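Local structure of sulfate adenylyltransferase (Allochromatium vinosum, 4DNX) at residues E147-N150 against S151-R154; V383-I386 against L387-Y391; F58-L61 against A62-L65; A334-K337 against K338-R341. The protein catalyses the reaction of sulfate with ATP to give adenosine 5'-phosphosulfate and diphosphate. One frame throughout, in Å; residues are numbered along the deposited sequence.

Contact 1: residues E147-N150 against S151-R154; sequences ETFN and SQGR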
ATOM      1  N   GLU A 147      16.271  28.074   5.018  1.00 18.29           N
ATOM      2  CA  GLU A 147      17.667  27.574   4.992  1.00 19.60           C
ATOM      3  C   GLU A 147      17.777  26.420   3.992  1.00 18.00           C
ATOM      4  O   GLU A 147      18.675  26.413   3.155  1.00 19.13           O
ATOM      5  CB  GLU A 147      18.132  27.130   6.375  1.00 22.63           C
ATOM      6  CG  GLU A 147      19.612  26.699   6.433  1.00 28.75           C
ATOM      7  CD  GLU A 147      20.001  26.168   7.807  1.00 37.83           C
ATOM      8  OE1 GLU A 147      20.787  26.836   8.515  1.00 48.68           O
ATOM      9  OE2 GLU A 147      19.500  25.082   8.203  1.00 45.65           O
ATOM     10  N   THR A 148      16.856  25.464   4.051  1.00 17.43           N
ATOM     11  CA  THR A 148      16.861  24.336   3.110  1.00 16.80           C
ATOM     12  C   THR A 148      16.743  24.804   1.675  1.00 17.62           C
ATOM     13  O   THR A 148      17.481  24.349   0.789  1.00 17.38           O
ATOM     14  CB  THR A 148      15.703  23.327   3.464  1.00 16.70           C
ATOM     15  OG1 THR A 148      15.991  22.765   4.752  1.00 17.96           O
ATOM     16  CG2 THR A 148      15.542  22.217   2.395  1.00 16.87           C
ATOM     17  N   PHE A 149      15.804  25.726   1.424  1.00 16.09           N
ATOM     18  CA  PHE A 149      15.528  26.150   0.043  1.00 16.47           C
ATOM     19  C   PHE A 149      16.786  26.776  -0.558  1.00 17.63           C
ATOM     20  O   PHE A 149      17.099  26.558  -1.734  1.00 17.63           O
ATOM     21  CB  PHE A 149      14.351  27.173   0.046  1.00 17.10           C
ATOM     22  CG  PHE A 149      13.921  27.646  -1.338  1.00 17.49           C
ATOM     23  CD1 PHE A 149      13.421  26.734  -2.274  1.00 17.98           C
ATOM     24  CD2 PHE A 149      14.036  28.994  -1.699  1.00 19.49           C
ATOM     25  CE1 PHE A 149      13.019  27.174  -3.574  1.00 19.43           C
ATOM     26  CE2 PHE A 149      13.642  29.447  -2.976  1.00 20.89           C
ATOM     27  CZ  PHE A 149      13.123  28.518  -3.900  1.00 19.42           C
ATOM     28  N   ASN A 150      17.501  27.523   0.271  1.00 17.67           N
ATOM     29  CA  ASN A 150      18.655  28.280  -0.186  1.00 18.21           C
ATOM     30  C   ASN A 150      19.959  27.491  -0.096  1.00 19.11           C
ATOM     31  O   ASN A 150      21.051  28.049  -0.334  1.00 20.28           O
ATOM     32  CB  ASN A 150      18.758  29.591   0.610  1.00 20.36           C
ATOM     33  CG  ASN A 150      17.763  30.624   0.117  1.00 20.94           C
ATOM     34  OD1 ASN A 150      18.027  31.343  -0.843  1.00 22.41           O
ATOM     35  ND2 ASN A 150      16.597  30.674   0.746  1.00 21.08           N
ATOM     36  N   SER A 151      19.848  26.203   0.217  1.00 17.91           N
ATOM     37  CA  SER A 151      21.025  25.350   0.458  1.00 18.69           C
ATOM     38  C   SER A 151      21.157  24.229  -0.548  1.00 17.58           C
ATOM     39  O   SER A 151      21.823  23.236  -0.254  1.00 18.31           O
ATOM     40  CB  SER A 151      20.987  24.758   1.873  1.00 20.14           C
ATOM     41  OG  SER A 151      21.406  25.760   2.780  1.00 24.30           O
ATOM     42  N   GLN A 152      20.586  24.417  -1.735  1.00 16.56           N
ATOM     43  CA  GLN A 152      20.506  23.345  -2.716  1.00 16.35           C
ATOM     44  C   GLN A 152      21.327  23.594  -3.967  1.00 16.58           C
ATOM     45  O   GLN A 152      21.415  22.701  -4.831  1.00 18.71           O
ATOM     46  CB  GLN A 152      19.066  23.141  -3.173  1.00 16.11           C
ATOM     47  CG  GLN A 152      18.075  22.789  -2.040  1.00 16.80           C
ATOM     48  CD  GLN A 152      16.669  22.718  -2.584  1.00 18.43           C
ATOM     49  OE1 GLN A 152      16.237  21.664  -3.032  1.00 19.65           O
ATOM     50  NE2 GLN A 152      15.984  23.871  -2.664  1.00 19.16           N
ATOM     51  N   GLY A 153      21.881  24.781  -4.094  1.00 17.08           N
ATOM     52  CA  GLY A 153      22.530  25.207  -5.318  1.00 17.44           C
ATOM     53  C   GLY A 153      21.605  26.102  -6.124  1.00 17.81           C
ATOM     54  O   GLY A 153      20.424  26.301  -5.738  1.00 18.63           O
ATOM     55  N   ARG A 154      22.103  26.585  -7.264  1.00 18.51           N
ATOM     56  CA  ARG A 154      21.430  27.625  -8.054  0.70 19.85           C
ATOM     57  C   ARG A 154      21.185  27.251  -9.518  1.00 19.60           C
ATOM     58  O   ARG A 154      20.792  28.105 -10.324  1.00 21.70           O
ATOM     59  CB  ARG A 154      22.245  28.941  -8.004  0.70 21.66           C
ATOM     60  CG  ARG A 154      22.409  29.521  -6.602  0.70 23.50           C
ATOM     61  CD  ARG A 154      21.058  29.768  -5.924  0.70 24.52           C
ATOM     62  NE  ARG A 154      21.204  30.771  -4.865  0.70 28.87           N
ATOM     63  CZ  ARG A 154      21.568  32.044  -5.036  0.70 28.00           C
ATOM     64  NH1 ARG A 154      21.818  32.559  -6.257  0.70 28.14           N
ATOM     65  NH2 ARG A 154      21.668  32.804  -3.962  0.70 28.50           N
TER
HETATM   66  O   HOH W   1      19.534  26.706  -3.148  1.00 16.82           O
HETATM   67  O   HOH W   2      22.844  26.917  -2.421  1.00 24.23           O

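Contact 2: residues V383-I386 against L387-Y391; sequences VAQI and LMDYY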
ATOM      1  N   VAL A 383      -4.837   3.314  24.440  1.00 16.69           N
ATOM      2  CA  VAL A 383      -3.804   4.123  23.748  1.00 16.55           C
ATOM      3  C   VAL A 383      -2.662   4.416  24.772  1.00 17.59           C
ATOM      4  O   VAL A 383      -1.452   4.243  24.480  1.00 17.73           O
ATOM      5  CB  VAL A 383      -4.415   5.413  23.154  1.00 15.94           C
ATOM      6  CG1 VAL A 383      -3.325   6.307  22.530  1.00 16.68           C
ATOM      7  CG2 VAL A 383      -5.532   5.077  22.051  1.00 16.05           C
ATOM      8  N   ALA A 384      -3.039   4.859  25.958  1.00 18.29           N
ATOM      9  CA  ALA A 384      -2.052   5.091  27.012  1.00 19.75           C
ATOM     10  C   ALA A 384      -1.200   3.842  27.244  1.00 21.73           C
ATOM     11  O   ALA A 384       0.039   3.938  27.448  1.00 21.34           O
ATOM     12  CB  ALA A 384      -2.753   5.509  28.310  1.00 21.49           C
ATOM     13  N   GLN A 385      -1.841   2.664  27.286  1.00 21.12           N
ATOM     14  CA  GLN A 385      -1.082   1.444  27.587  1.00 22.99           C
ATOM     15  C   GLN A 385      -0.003   1.164  26.519  1.00 21.52           C
ATOM     16  O   GLN A 385       1.139   0.787  26.864  1.00 22.40           O
ATOM     17  CB  GLN A 385      -1.968   0.214  27.747  1.00 25.03           C
ATOM     18  CG  GLN A 385      -1.263  -0.923  28.423  1.00 27.46           C
ATOM     19  CD  GLN A 385      -0.866  -0.544  29.860  1.00 31.06           C
ATOM     20  OE1 GLN A 385      -1.707  -0.092  30.650  1.00 32.87           O
ATOM     21  NE2 GLN A 385       0.421  -0.664  30.172  1.00 33.87           N
ATOM     22  N   ILE A 386      -0.373   1.346  25.262  1.00 20.70           N
ATOM     23  CA  ILE A 386       0.552   1.121  24.129  1.00 20.55           C
ATOM     24  C   ILE A 386       1.804   2.010  24.290  1.00 21.03           C
ATOM     25  O   ILE A 386       2.951   1.525  24.210  1.00 21.70           O
ATOM     26  CB  ILE A 386      -0.136   1.346  22.799  1.00 20.02           C
ATOM     27  CG1 ILE A 386      -1.035   0.144  22.486  1.00 20.20           C
ATOM     28  CG2 ILE A 386       0.893   1.615  21.625  1.00 21.13           C
ATOM     29  CD1 ILE A 386      -1.967   0.407  21.322  1.00 20.18           C
ATOM     30  N   LEU A 387       1.563   3.285  24.579  1.00 20.08           N
ATOM     31  CA  LEU A 387       2.667   4.241  24.793  1.00 20.70           C
ATOM     32  C   LEU A 387       3.473   3.936  26.076  1.00 21.41           C
ATOM     33  O   LEU A 387       4.716   3.990  26.071  1.00 21.75           O
ATOM     34  CB  LEU A 387       2.141   5.679  24.764  1.00 20.94           C
ATOM     35  CG  LEU A 387       1.652   6.025  23.334  1.00 23.09           C
ATOM     36  CD1 LEU A 387       0.848   7.291  23.316  1.00 23.31           C
ATOM     37  CD2 LEU A 387       2.871   6.118  22.377  1.00 25.36           C
ATOM     38  N   MET A 388       2.800   3.592  27.175  1.00 21.91           N
ATOM     39  CA  MET A 388       3.527   3.305  28.426  1.00 23.71           C
ATOM     40  C   MET A 388       4.407   2.086  28.270  1.00 24.83           C
ATOM     41  O   MET A 388       5.516   2.039  28.819  1.00 24.86           O
ATOM     42  CB  MET A 388       2.572   3.113  29.601  1.00 25.07           C
ATOM     43  CG  MET A 388       2.047   4.445  30.044  1.00 26.00           C
ATOM     44  SD  MET A 388       1.054   4.388  31.508  1.00 30.39           S
ATOM     45  CE  MET A 388      -0.383   3.561  30.813  1.00 27.91           C
ATOM     46  N   ASP A 389       3.921   1.114  27.493  1.00 24.82           N
ATOM     47  CA  ASP A 389       4.658  -0.129  27.283  1.00 27.40           C
ATOM     48  C   ASP A 389       5.903   0.181  26.477  1.00 26.60           C
ATOM     49  O   ASP A 389       6.986  -0.337  26.816  1.00 28.51           O
ATOM     50  CB  ASP A 389       3.802  -1.190  26.573  1.00 29.23           C
ATOM     51  CG  ASP A 389       2.822  -1.891  27.520  1.00 31.87           C
ATOM     52  OD1 ASP A 389       2.816  -1.615  28.734  1.00 32.40           O
ATOM     53  OD2 ASP A 389       2.010  -2.697  27.023  1.00 36.09           O
ATOM     54  N   TYR A 390       5.751   1.057  25.477  1.00 25.02           N
ATOM     55  CA  TYR A 390       6.862   1.523  24.667  1.00 24.26           C
ATOM     56  C   TYR A 390       7.908   2.227  25.551  1.00 25.90           C
ATOM     57  O   TYR A 390       9.079   1.844  25.533  1.00 25.33           O
ATOM     58  CB  TYR A 390       6.410   2.436  23.538  1.00 22.94           C
ATOM     59  CG  TYR A 390       7.545   3.245  22.981  1.00 24.12           C
ATOM     60  CD1 TYR A 390       8.579   2.616  22.287  1.00 24.76           C
ATOM     61  CD2 TYR A 390       7.616   4.624  23.203  1.00 24.20           C
ATOM     62  CE1 TYR A 390       9.660   3.346  21.784  1.00 25.74           C
ATOM     63  CE2 TYR A 390       8.690   5.374  22.704  1.00 25.89           C
ATOM     64  CZ  TYR A 390       9.700   4.721  21.993  1.00 28.10           C
ATOM     65  OH  TYR A 390      10.757   5.444  21.483  1.00 30.57           O
ATOM     66  N   TYR A 391       7.497   3.241  26.316  1.00 24.48           N
ATOM     67  CA  TYR A 391       8.493   3.966  27.144  1.00 26.61           C
ATOM     68  C   TYR A 391       9.195   3.072  28.146  1.00 28.59           C
ATOM     69  O   TYR A 391      10.411   3.239  28.410  1.00 29.02           O
ATOM     70  CB  TYR A 391       7.867   5.170  27.863  1.00 26.33           C
ATOM     71  CG  TYR A 391       7.519   6.314  26.953  1.00 24.38           C
ATOM     72  CD1 TYR A 391       8.517   6.987  26.191  1.00 24.09           C
ATOM     73  CD2 TYR A 391       6.197   6.760  26.851  1.00 23.68           C
ATOM     74  CE1 TYR A 391       8.183   8.045  25.359  1.00 23.93           C
ATOM     75  CE2 TYR A 391       5.846   7.805  25.996  1.00 22.78           C
ATOM     76  CZ  TYR A 391       6.845   8.450  25.257  1.00 22.89           C
ATOM     77  OH  TYR A 391       6.539   9.495  24.440  1.00 22.42           O
TER

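Contact 3: residues F58-L61 against A62-L65; sequences FMNL and ADAL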
ATOM      1  N   PHE A  58       9.237  19.127 -13.050  1.00 13.50           N
ATOM      2  CA  PHE A  58       9.857  20.258 -12.355  1.00 14.08           C
ATOM      3  C   PHE A  58       9.727  21.514 -13.183  1.00 14.20           C
ATOM      4  O   PHE A  58       9.802  21.461 -14.405  1.00 14.49           O
ATOM      5  CB  PHE A  58      11.324  19.957 -12.055  1.00 13.50           C
ATOM      6  CG  PHE A  58      11.520  18.877 -11.000  1.00 14.25           C
ATOM      7  CD1 PHE A  58      11.327  19.162  -9.637  1.00 13.25           C
ATOM      8  CD2 PHE A  58      11.885  17.587 -11.365  1.00 14.19           C
ATOM      9  CE1 PHE A  58      11.511  18.170  -8.672  1.00 14.34           C
ATOM     10  CE2 PHE A  58      12.080  16.582 -10.410  1.00 14.51           C
ATOM     11  CZ  PHE A  58      11.886  16.867  -9.045  1.00 13.47           C
ATOM     12  N   MET A  59       9.554  22.633 -12.493  1.00 13.68           N
ATOM     13  CA  MET A  59       9.236  23.927 -13.088  1.00 14.67           C
ATOM     14  C   MET A  59      10.461  24.618 -13.623  1.00 15.11           C
ATOM     15  O   MET A  59      11.541  24.564 -13.022  1.00 14.63           O
ATOM     16  CB  MET A  59       8.615  24.844 -12.024  1.00 15.16           C
ATOM     17  CG  MET A  59       7.280  24.393 -11.543  1.00 14.81           C
ATOM     18  SD  MET A  59       6.590  25.614 -10.414  1.00 16.74           S
ATOM     19  CE  MET A  59       5.166  24.696  -9.804  1.00 14.98           C
ATOM     20  N   ASN A  60      10.278  25.349 -14.733  1.00 16.27           N
ATOM     21  CA  ASN A  60      11.307  26.332 -15.115  1.00 17.50           C
ATOM     22  C   ASN A  60      11.227  27.585 -14.213  1.00 17.56           C
ATOM     23  O   ASN A  60      10.283  27.713 -13.369  1.00 16.32           O
ATOM     24  CB  ASN A  60      11.214  26.704 -16.600  1.00 19.46           C
ATOM     25  CG  ASN A  60       9.893  27.366 -16.970  1.00 22.53           C
ATOM     26  OD1 ASN A  60       9.225  28.014 -16.151  1.00 22.41           O
ATOM     27  ND2 ASN A  60       9.543  27.252 -18.241  1.00 24.17           N
ATOM     28  N   LEU A  61      12.187  28.489 -14.364  1.00 18.31           N
ATOM     29  CA  LEU A  61      12.249  29.647 -13.495  1.00 19.91           C
ATOM     30  C   LEU A  61      11.013  30.542 -13.639  1.00 19.53           C
ATOM     31  O   LEU A  61      10.491  31.041 -12.641  1.00 20.05           O
ATOM     32  CB  LEU A  61      13.497  30.468 -13.826  1.00 23.13           C
ATOM     33  CG  LEU A  61      14.462  30.683 -12.686  1.00 28.70           C
ATOM     34  CD1 LEU A  61      15.594  31.635 -13.126  1.00 28.36           C
ATOM     35  CD2 LEU A  61      13.759  31.190 -11.418  1.00 29.32           C
ATOM     36  N   ALA A  62      10.519  30.745 -14.861  1.00 19.62           N
ATOM     37  CA  ALA A  62       9.289  31.580 -15.015  1.00 19.15           C
ATOM     38  C   ALA A  62       8.045  31.023 -14.267  1.00 18.64           C
ATOM     39  O   ALA A  62       7.322  31.766 -13.615  1.00 19.21           O
ATOM     40  CB  ALA A  62       8.968  31.806 -16.507  1.00 20.27           C
ATOM     41  N   ASP A  63       7.814  29.724 -14.367  1.00 17.67           N
ATOM     42  CA  ASP A  63       6.734  29.105 -13.606  1.00 17.49           C
ATOM     43  C   ASP A  63       6.983  29.167 -12.092  1.00 17.26           C
ATOM     44  O   ASP A  63       6.041  29.363 -11.302  1.00 17.24           O
ATOM     45  CB  ASP A  63       6.536  27.633 -14.033  1.00 18.64           C
ATOM     46  CG  ASP A  63       5.821  27.505 -15.372  1.00 22.97           C
ATOM     47  OD1 ASP A  63       4.990  28.388 -15.678  1.00 23.62           O
ATOM     48  OD2 ASP A  63       6.079  26.523 -16.114  1.00 24.58           O
ATOM     49  N   ALA A  64       8.235  28.938 -11.676  1.00 16.98           N
ATOM     50  CA  ALA A  64       8.564  29.030 -10.246  1.00 15.96           C
ATOM     51  C   ALA A  64       8.329  30.439  -9.689  1.00 16.36           C
ATOM     52  O   ALA A  64       7.775  30.598  -8.564  1.00 16.09           O
ATOM     53  CB  ALA A  64       9.995  28.533  -9.962  1.00 15.77           C
ATOM     54  N   LEU A  65       8.717  31.464 -10.469  1.00 16.15           N
ATOM     55  CA  LEU A  65       8.507  32.881 -10.039  1.00 18.01           C
ATOM     56  C   LEU A  65       7.019  33.192  -9.970  1.00 18.50           C
ATOM     57  O   LEU A  65       6.548  33.814  -9.018  1.00 18.24           O
ATOM     58  CB  LEU A  65       9.254  33.838 -10.968  1.00 18.75           C
ATOM     59  CG  LEU A  65      10.760  33.736 -10.775  1.00 19.00           C
ATOM     60  CD1 LEU A  65      11.396  34.198 -12.106  1.00 19.98           C
ATOM     61  CD2 LEU A  65      11.222  34.602  -9.601  1.00 20.75           C
TER
HETATM   62  O   HOH W   3       7.937  24.733 -16.251  1.00 18.13           O

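Contact 4: residues A334-K337 against K338-R341; sequences AYSK and KLGR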
ATOM      1  N   ALA A 334     -10.471  21.933  25.183  1.00 21.59           N
ATOM      2  CA  ALA A 334     -10.334  21.677  26.615  1.00 21.97           C
ATOM      3  C   ALA A 334     -11.469  20.713  26.961  1.00 21.13           C
ATOM      4  O   ALA A 334     -12.388  20.541  26.168  1.00 20.00           O
ATOM      5  CB  ALA A 334     -10.479  22.949  27.425  1.00 23.62           C
ATOM      6  N   TYR A 335     -11.382  20.074  28.121  1.00 21.86           N
ATOM      7  CA  TYR A 335     -12.442  19.228  28.592  1.00 22.17           C
ATOM      8  C   TYR A 335     -13.369  20.136  29.372  1.00 22.80           C
ATOM      9  O   TYR A 335     -12.944  20.818  30.306  1.00 23.51           O
ATOM     10  CB  TYR A 335     -11.908  18.143  29.545  1.00 23.75           C
ATOM     11  CG  TYR A 335     -12.985  17.226  30.094  1.00 24.61           C
ATOM     12  CD1 TYR A 335     -13.444  16.140  29.343  1.00 25.00           C
ATOM     13  CD2 TYR A 335     -13.534  17.441  31.361  1.00 26.36           C
ATOM     14  CE1 TYR A 335     -14.434  15.281  29.844  1.00 26.50           C
ATOM     15  CE2 TYR A 335     -14.528  16.601  31.860  1.00 27.93           C
ATOM     16  CZ  TYR A 335     -14.963  15.523  31.081  1.00 27.36           C
ATOM     17  OH  TYR A 335     -15.934  14.692  31.612  1.00 29.65           O
ATOM     18  N   SER A 336     -14.642  20.145  28.978  1.00 22.22           N
ATOM     19  CA  SER A 336     -15.674  20.872  29.710  1.00 23.45           C
ATOM     20  C   SER A 336     -16.239  20.017  30.834  1.00 24.83           C
ATOM     21  O   SER A 336     -16.802  18.944  30.572  1.00 24.11           O
ATOM     22  CB  SER A 336     -16.857  21.230  28.793  1.00 22.66           C
ATOM     23  OG  SER A 336     -17.928  21.733  29.593  1.00 24.68           O
ATOM     24  N   LYS A 337     -16.117  20.504  32.067  1.00 26.27           N
ATOM     25  CA  LYS A 337     -16.674  19.820  33.213  1.00 29.14           C
ATOM     26  C   LYS A 337     -18.193  19.870  33.134  1.00 30.69           C
ATOM     27  O   LYS A 337     -18.875  18.932  33.575  1.00 30.74           O
ATOM     28  CB  LYS A 337     -16.254  20.523  34.499  1.00 31.43           C
ATOM     29  CG  LYS A 337     -14.780  20.355  34.832  1.00 32.71           C
ATOM     30  CD  LYS A 337     -14.520  20.893  36.217  1.00 36.90           C
ATOM     31  CE  LYS A 337     -13.343  21.837  36.195  1.00 39.19           C
ATOM     32  NZ  LYS A 337     -13.163  22.414  37.539  1.00 43.61           N
ATOM     33  N   LYS A 338     -18.722  20.977  32.603  1.00 32.20           N
ATOM     34  CA  LYS A 338     -20.176  21.168  32.529  1.00 33.88           C
ATOM     35  C   LYS A 338     -20.818  20.213  31.523  1.00 33.43           C
ATOM     36  O   LYS A 338     -21.912  19.701  31.773  1.00 36.10           O
ATOM     37  CB  LYS A 338     -20.533  22.603  32.160  1.00 36.27           C
ATOM     38  CG  LYS A 338     -20.406  23.596  33.289  1.00 41.79           C
ATOM     39  CD  LYS A 338     -20.696  25.011  32.781  1.00 45.29           C
ATOM     40  CE  LYS A 338     -21.611  25.752  33.716  1.00 47.01           C
ATOM     41  NZ  LYS A 338     -21.082  27.104  34.038  1.00 50.24           N
ATOM     42  N   LEU A 339     -20.143  19.980  30.397  1.00 31.76           N
ATOM     43  CA  LEU A 339     -20.695  19.145  29.320  1.00 31.65           C
ATOM     44  C   LEU A 339     -20.221  17.692  29.350  1.00 31.73           C
ATOM     45  O   LEU A 339     -20.815  16.827  28.688  1.00 32.99           O
ATOM     46  CB  LEU A 339     -20.410  19.770  27.936  1.00 31.30           C
ATOM     47  CG  LEU A 339     -20.872  21.236  27.765  1.00 32.43           C
ATOM     48  CD1 LEU A 339     -20.320  21.818  26.458  1.00 31.63           C
ATOM     49  CD2 LEU A 339     -22.401  21.398  27.882  1.00 34.48           C
ATOM     50  N   GLY A 340     -19.133  17.430  30.076  1.00 30.35           N
ATOM     51  CA  GLY A 340     -18.547  16.083  30.130  1.00 30.41           C
ATOM     52  C   GLY A 340     -17.938  15.600  28.838  1.00 30.44           C
ATOM     53  O   GLY A 340     -18.008  14.417  28.503  1.00 30.80           O
ATOM     54  N   ARG A 341     -17.289  16.506  28.109  1.00 28.20           N
ATOM     55  CA  ARG A 341     -16.636  16.141  26.900  1.00 28.30           C
ATOM     56  C   ARG A 341     -15.684  17.241  26.486  1.00 25.21           C
ATOM     57  O   ARG A 341     -15.732  18.357  27.011  1.00 24.42           O
ATOM     58  CB  ARG A 341     -17.646  15.896  25.775  1.00 31.26           C
ATOM     59  CG  ARG A 341     -18.532  17.077  25.448  1.00 35.89           C
ATOM     60  CD  ARG A 341     -19.425  16.630  24.297  1.00 42.92           C
ATOM     61  NE  ARG A 341     -19.634  17.689  23.326  1.00 46.65           N
ATOM     62  CZ  ARG A 341     -20.619  18.574  23.401  1.00 48.17           C
ATOM     63  NH1 ARG A 341     -21.489  18.520  24.399  1.00 47.98           N
ATOM     64  NH2 ARG A 341     -20.731  19.512  22.469  1.00 51.13           N
TER

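Contact 1: residues E147-N150 against S151-R154
Ser151 N donates to Thr148 O at 3.1 Å as the chain leaves its helical course at Asn150. The preceding carbonyl is taken by a side chain: Ser151 OG donates a hydrogen bond to Glu147 O at 2.8 Å, from above the carbonyl plane. With CG lying opposite its own carbonyl carbon (chi1 -59°), Gln152 lays its extended chain back along the helix end; CG passes 3.3 Å from Thr148 O, and NE2 makes an almost straight bond of 3.1 Å to Phe149 O. That oxygen lies in the amide plane of Gln152, which is turned 51° from the Phe149 ring. This is the C-terminal end of helix 144-149 in the PUA-like domain, where the last carbonyls are met by side-chain and water donors as well as by the main chain. Water 1 donates to both Phe149 O and Gly153 O while accepting from Gln152 N. Without the Gln152 amide, as with an alanine here, Phe149 O would probably lose one of its donors, the water remaining, and Ser37, just before helix 38-48, and Gln39 on it would lose their amide partner. Phe149 packs on Met128 and Thr132 of helix 125-136, and Asn150 ND2 reaches Val146 O and Thr132 OG1.

Contact 2: residues V383-I386 against L387-Y391
Val383 and Leu387 meet one turn apart on the buried side of helix 381-393, CG1 of the first 4.4 Å from CD1 of the second. Next to them the Met388 chain, bent at its last torsion (chi3 -70°), turns its methyl back over the preceding turn: CE comes to 4.0 Å from Ala384 CB and 3.4 Å from Ala384 O, the carbonyl that also receives Met388 N. This side is closed by the rest of the ATP-sulfurylase region, with Val383 on Ala246 and Leu387 on Val242 of helix 240-254, and Leu368 of helix 361-369 touching both Ala384 and Leu387. The exposed side is polar and more loosely built. There Gln385, its CG opposite the backbone N and its chain kinked at chi2 (63°), swings NE2 forward to Asp389 OD1 at 3.0 Å. OD1 lies exactly in the plane of the amide, yet it is approached from above the carboxylate, 42° out of that plane. Asp389 OD1 also forms a salt bridge with Arg392, farther along the helix. One carboxylate oxygen therefore takes a neutral amide from the turn before and a guanidinium from the turn after, and the nearby positive charge probably favours the ionised form of Asp389.

Contact 3: residues F58-L61 against A62-L65
Asn60 OD1 receives Asp63 N at 2.8 Å, and the bond is nearly straight at the hydrogen (172°) as well as lying close to the line of the side-chain C=O. The amide is brought there by a first torsion of 62°, which sets CG between the backbone N and the carbonyl carbon. The main-chain carbonyl of Asn60 serves the next residue, taking Ala64 N at 2.9 Å. Asp63 lies across from Asn60, its carboxylate turned only 25° from the amide plane. Water 3 links the two residues, accepting from Asn60 N and donating to Asp63 OD2 at 2.6 Å, while Asp63 OD1 is bonded to Thr74. Met59 runs out beside this cap as an extended chain. Its CB rests 4.0 Å from Asp63 CB and 4.4 Å from Ala64 CB, CG again faces Asp63 CB, SD passes 3.9 Å from both Asp63 O and Ala64 N, and CE carries the extended chain on past them; the side chain also touches Leu73. Farther along, Leu61 CD2 meets Leu65 CD1, and both leucines pack on Met131 of helix 125-136. The Asn60 side chain is thus an N-cap, satisfying an N-H that has no carbonyl of an earlier turn to use, at the start of helix 61-70, where the chain passes from strand 57-58 of the mixed sheet into a helix of the PUA-like domain.

Contact 4: residues A334-K337 against K338-R341
Two first torsions bring the key groups together: Tyr335 CG and Ser336 OG each stand opposite their own backbone N (chi1 179° and 170°), which carries the tyrosine ring alongside Gly340 and the serine hydroxyl into the turn that follows the strand. Ser336 OG accepts Leu339 N at 2.9 Å, while Leu339 CG packs 3.5 Å from the same oxygen. The hydroxyl is also bonded to His351 NE2, so it ties the turn to the loop before strand 356-357. On the main chain, Ser336 N gives a bond of 2.9 Å to Arg341 O. In the reverse direction Ser336 O takes Gly340 N at 2.8 Å, while Arg341 N approaches it only weakly, at 3.5 Å. Gly340 and Arg341 thus both face Ser336, a G1 beta bulge, and the positive phi of Gly340 (67°) is one that glycine adopts readily. The Tyr335 ring lies against this bulge, with OH 3.3 Å from Gly340 CA and CE1 3.6 Å from Arg341 N. A serine at Tyr335 would probably uncover the backbone of Gly340 and Arg341 and lose the side-chain contacts with Ile357 and Glu377. At the exposed end, Lys338 NZ forms a salt bridge with Asp355. Ser336 is used three times over in the turn between strands 333-336 and 341-344, by its N-H, its carbonyl and its hydroxyl, so the bulge and the bend of the hairpin are fixed by the same residue.

How the contacts relate
Along the chain the order is contact 3, contact 1, contact 4, contact 2. The first two belong to the PUA-like domain, with centres about 16 Å apart and no atoms touching; both lean on helix 125-136, through Met131 for 58-65 and through Met128 and Thr132 for 147-154, and strand 155-163, which begins just after contact 1, pairs with strand 57-58. Contacts 4 and 2 fall in the ATP-sulfurylase region, about 25 Å apart between centres: one in a small three-stranded antiparallel sheet, the other on the C-terminal helix 381-393. Contact 4 lies across the chain's centre from contacts 1 and 3, about 47 and 50 Å away between centres, so each element is held by its own local bonds.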